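PDB 2ON7: Na Glutathione S-transferase 1 from Necator americanus, which probably conjugates glutathione to electrophilic compounds, working as a dimeric glutathione S-transferase of a hookworm. Local coordinates for residues P52-D57 against C68-R73; Y107-I110 against D116-Q119. One frame throughout, in Å; residues are numbered along the deposited sequence.

Contact 1: residues P52-D57 against C68-R73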
# COMPACT_ATOMS: atom_id res chain seq x y z
N PRO A 52 13.39 -0.30 3.00
CA PRO A 52 13.80 -0.17 4.42
C PRO A 52 13.29 -1.25 5.41
O PRO A 52 12.21 -1.76 5.26
CB PRO A 52 13.20 1.18 4.82
CG PRO A 52 11.92 1.21 3.97
CD PRO A 52 12.37 0.71 2.64
N VAL A 53 14.07 -1.57 6.44
CA VAL A 53 13.59 -2.48 7.50
C VAL A 53 13.70 -1.79 8.86
O VAL A 53 14.72 -1.18 9.17
CB VAL A 53 14.36 -3.86 7.55
CG1 VAL A 53 13.93 -4.63 8.78
CG2 VAL A 53 14.10 -4.75 6.32
N LEU A 54 12.65 -1.91 9.66
CA LEU A 54 12.62 -1.37 11.04
C LEU A 54 12.69 -2.48 12.05
O LEU A 54 11.81 -3.36 12.09
CB LEU A 54 11.30 -0.59 11.29
CG LEU A 54 11.03 -0.05 12.72
CD1 LEU A 54 11.91 1.12 13.00
CD2 LEU A 54 9.55 0.29 12.94
N GLU A 55 13.73 -2.48 12.87
CA GLU A 55 13.70 -3.34 14.03
C GLU A 55 13.25 -2.53 15.22
O GLU A 55 13.72 -1.41 15.40
CB GLU A 55 15.03 -3.97 14.32
CG GLU A 55 15.52 -4.86 13.25
CD GLU A 55 16.90 -5.37 13.59
OE1 GLU A 55 17.52 -4.85 14.55
OE2 GLU A 55 17.37 -6.30 12.93
N VAL A 56 12.29 -3.07 15.96
CA VAL A 56 11.92 -2.56 17.26
C VAL A 56 12.21 -3.61 18.32
O VAL A 56 11.64 -4.72 18.29
CB VAL A 56 10.47 -1.94 17.32
CG1 VAL A 56 9.71 -2.02 15.97
CG2 VAL A 56 9.66 -2.41 18.57
N ASP A 57 13.13 -3.28 19.23
CA ASP A 57 13.71 -4.25 20.16
C ASP A 57 14.13 -5.56 19.45
O ASP A 57 13.94 -6.64 19.97
CB ASP A 57 12.76 -4.54 21.35
CG ASP A 57 12.46 -3.30 22.22
OD1 ASP A 57 11.26 -3.05 22.51
OD2 ASP A 57 13.40 -2.59 22.62
N CYS A 68 6.08 3.26 8.29
CA CYS A 68 5.67 4.64 8.52
C CYS A 68 4.33 4.67 9.32
O CYS A 68 4.18 5.46 10.27
CB CYS A 68 5.78 5.59 7.24
SG CYS A 68 6.15 7.23 7.83
N ARG A 69 3.39 3.76 9.01
CA ARG A 69 2.11 3.77 9.72
C ARG A 69 2.33 3.39 11.17
O ARG A 69 1.80 4.04 12.06
CB ARG A 69 1.09 2.86 9.06
CG ARG A 69 -0.31 2.78 9.73
CD ARG A 69 -1.20 1.77 9.05
NE ARG A 69 -1.20 2.06 7.62
CZ ARG A 69 -0.54 1.37 6.68
NH1 ARG A 69 0.14 0.26 6.99
NH2 ARG A 69 -0.58 1.78 5.43
N TYR A 70 3.17 2.38 11.39
CA TYR A 70 3.42 1.84 12.72
C TYR A 70 4.00 2.95 13.64
O TYR A 70 3.48 3.21 14.75
CB TYR A 70 4.34 0.60 12.66
CG TYR A 70 4.84 0.15 14.03
CD1 TYR A 70 4.10 -0.74 14.80
CD2 TYR A 70 6.06 0.61 14.55
CE1 TYR A 70 4.51 -1.13 16.08
CE2 TYR A 70 6.50 0.22 15.86
CZ TYR A 70 5.70 -0.66 16.60
OH TYR A 70 6.07 -1.07 17.84
N LEU A 71 5.08 3.58 13.19
CA LEU A 71 5.73 4.59 13.98
C LEU A 71 4.76 5.75 14.26
O LEU A 71 4.68 6.18 15.41
CB LEU A 71 7.02 5.11 13.30
CG LEU A 71 8.11 4.05 13.12
CD1 LEU A 71 9.15 4.54 12.13
CD2 LEU A 71 8.73 3.68 14.49
N ALA A 72 4.00 6.18 13.24
CA ALA A 72 2.98 7.23 13.40
C ALA A 72 1.97 6.93 14.49
O ALA A 72 1.60 7.83 15.26
CB ALA A 72 2.27 7.49 12.09
N ARG A 73 1.50 5.68 14.54
CA ARG A 73 0.55 5.26 15.54
C ARG A 73 1.18 5.37 16.90
O ARG A 73 0.52 5.87 17.83
CB ARG A 73 0.06 3.83 15.27
CG ARG A 73 -0.93 3.68 14.08
CD ARG A 73 -1.48 2.29 14.06
NE ARG A 73 -2.34 1.99 12.93
CZ ARG A 73 -2.66 0.75 12.54
NH1 ARG A 73 -2.18 -0.30 13.19
NH2 ARG A 73 -3.47 0.57 11.50

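Contact 2: residues Y107-I110 against D116-Q119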
# COMPACT_ATOMS: atom_id res chain seq x y z
N TYR A 107 13.73 6.61 -11.96
CA TYR A 107 14.93 5.77 -12.11
C TYR A 107 15.85 6.19 -13.26
O TYR A 107 17.05 5.91 -13.22
CB TYR A 107 14.54 4.28 -12.17
CG TYR A 107 14.18 3.72 -10.80
CD1 TYR A 107 15.03 2.83 -10.13
CD2 TYR A 107 13.02 4.13 -10.15
CE1 TYR A 107 14.70 2.33 -8.85
CE2 TYR A 107 12.70 3.66 -8.87
CZ TYR A 107 13.53 2.75 -8.23
OH TYR A 107 13.18 2.30 -6.96
N THR A 108 15.28 6.86 -14.27
CA THR A 108 16.07 7.47 -15.34
C THR A 108 16.66 8.81 -14.90
O THR A 108 17.83 9.08 -15.17
CB THR A 108 15.25 7.63 -16.67
OG1 THR A 108 14.92 6.35 -17.19
CG2 THR A 108 16.05 8.39 -17.74
N VAL A 109 15.86 9.65 -14.23
CA VAL A 109 16.36 10.98 -13.82
C VAL A 109 17.46 10.89 -12.74
O VAL A 109 18.42 11.67 -12.74
CB VAL A 109 15.22 11.97 -13.45
CG1 VAL A 109 14.68 11.70 -12.02
CG2 VAL A 109 15.70 13.43 -13.61
N ILE A 110 17.32 9.91 -11.84
CA ILE A 110 18.33 9.70 -10.80
C ILE A 110 19.59 9.01 -11.34
O ILE A 110 20.47 8.61 -10.58
CB ILE A 110 17.75 8.98 -9.54
CG1 ILE A 110 17.39 7.51 -9.84
CG2 ILE A 110 16.57 9.79 -8.95
CD1 ILE A 110 17.07 6.67 -8.60
N ASP A 116 15.24 8.36 -22.07
CA ASP A 116 15.23 9.79 -22.38
C ASP A 116 14.36 10.66 -21.47
O ASP A 116 13.12 10.67 -21.57
CB ASP A 116 14.88 10.05 -23.84
CG ASP A 116 15.05 11.49 -24.20
OD1 ASP A 116 14.46 12.34 -23.50
OD2 ASP A 116 15.80 11.79 -25.16
N VAL A 117 15.04 11.42 -20.60
CA VAL A 117 14.46 12.40 -19.67
C VAL A 117 13.28 13.25 -20.17
O VAL A 117 12.15 13.02 -19.76
CB VAL A 117 15.56 13.33 -19.07
CG1 VAL A 117 16.28 12.63 -17.90
CG2 VAL A 117 16.55 13.82 -20.17
N GLU A 118 13.54 14.23 -21.04
CA GLU A 118 12.50 15.17 -21.47
C GLU A 118 11.26 14.43 -22.02
O GLU A 118 10.11 14.85 -21.80
CB GLU A 118 13.07 16.15 -22.50
CG GLU A 118 12.64 17.61 -22.29
CD GLU A 118 13.25 18.27 -21.05
OE1 GLU A 118 12.51 18.97 -20.32
OE2 GLU A 118 14.48 18.10 -20.81
N GLN A 119 11.51 13.32 -22.72
CA GLN A 119 10.47 12.46 -23.30
C GLN A 119 9.72 11.67 -22.23
O GLN A 119 8.49 11.60 -22.26
CB GLN A 119 11.08 11.53 -24.36
CG GLN A 119 11.24 12.16 -25.77
CD GLN A 119 12.56 12.91 -26.01
OE1 GLN A 119 13.30 12.61 -26.96
NE2 GLN A 119 12.86 13.89 -25.16

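Contact 1: residues P52-D57 against C68-R73
This is an apolar strand-to-helix contact in the N-terminal domain, where Leu-54 and Val-56 of strand 53-56 meet Tyr-70 and Leu-71 of helix 64-75. The strand and helix segments run at 37° to one another, with axes 10.8 Å apart at closest approach, and the side chains bridge that distance. Leu-54 does so with a single methyl group. With CG anti to the backbone N (chi1 175°), it sends CD2 to CD2 of Leu-71 at 3.8 Å, the two leucines meeting tip to tip. The same Leu-54 CD2 lies 3.9 Å from Tyr-70 CD2, obliquely to the ring, and the two side chains cross at about a right angle. Farther along the strand, Val-56 comes from the opposite direction to Tyr-70 and divides its methyls: CG1 is 3.9 Å from Tyr-70 CE2, and CG2 is 3.9 Å from Tyr-70 OH. Tyr-70 thus meets one strand residue through CD2 and the other through CE2 and OH; no hydrogen bond joins the segments. The pattern belongs to the thioredoxin-like half of a glutathione S-transferase, in which a helix following the last strand packs on one face of a four-stranded mixed sheet. The cis peptide bond before Pro-52, just ahead of the strand, is a hallmark of that fold. Leu-71 also touches Ala-18 and Phe-22 of helix 16-25, which shares this face, while Cys-68 is tied to Cys-17 by a disulfide. Toward the dimer partner, Val-56 packs on Phe-83 of the second subunit and Tyr-70 on Ala-86 of the second subunit. Arg-69 has salt bridges to Asp-89 of its own chain and to Asp-89 of the second subunit, and Arg-73 has one to Glu-85 of the second subunit.

Contact 2: residues Y107-I110 against D116-Q119
The first torsion of Thr-108 (chi1 -65°) divides its two branches: OG1 is turned back to the carbonyl O of Ser-104, one turn earlier in the helix, and CG2 is left to face Val-117. On the other side, Val-117 sets CG1 roughly anti to its own carbonyl carbon (chi1 -81°), and this methyl lies between Thr-108 and Val-109. Val-117 CG1 lies 4.2 Å from Thr-108 CG2. It is also 4.4 Å from Val-109 CG2 and at the same separation from Val-109 CA, so one methyl group touches two successive residues of the helix end. These are loose van der Waals distances, and no hydrogen bond crosses between the segments. The backbones nevertheless come close, with the CA atoms of Val-109 and Val-117 6.3 Å apart. Thr-108 CG2 also reaches the beginning of the second helix, 4.4 Å from Asp-116 N. Asp-116 is the N-cap there: its carboxylate accepts from the backbone N-H of Gln-119 in a nearly straight bond, with 3.2 Å between Gln-119 N and Asp-116 OD1. The donor meets OD1 on the anti side, 34° out of the carboxylate plane. Such a cap occupies one of the otherwise unpartnered N-H groups of the first turn, and its negative charge would be expected to suit the positive end of the helix dipole. Glu-118 forms a salt bridge with Lys-121 one turn on. The contact lies at the turnaround between two long helices of the all-helical C-terminal domain: helix 82-109 ends here, and five non-helical residues separate Ile-110 from Asp-116, the N-cap of helix 117-141, with Arg-113 of the connection touching Thr-108 and Phe-170 lying against Val-109 and Ile-110.

Contacts 1 and 2 follow one another along the chain and lie on opposite sides of its centre, one in each domain. Their centres are 32 Å apart, and their nearest atoms, about 10 Å from each other, do not touch. The next helix after 64-75 is 82-109, which runs from the dimer interface beside contact 1 to the turn of contact 2. In related transferases glutathione binds near the cis-proline and the start of the helix after the sheet, consistent with a site close to Pro-52 and Tyr-8, near the Pro-52 end of strand segment 52-57. The 116-119 segment lies at the periphery, and neither segment of contact 2 touches the second subunit.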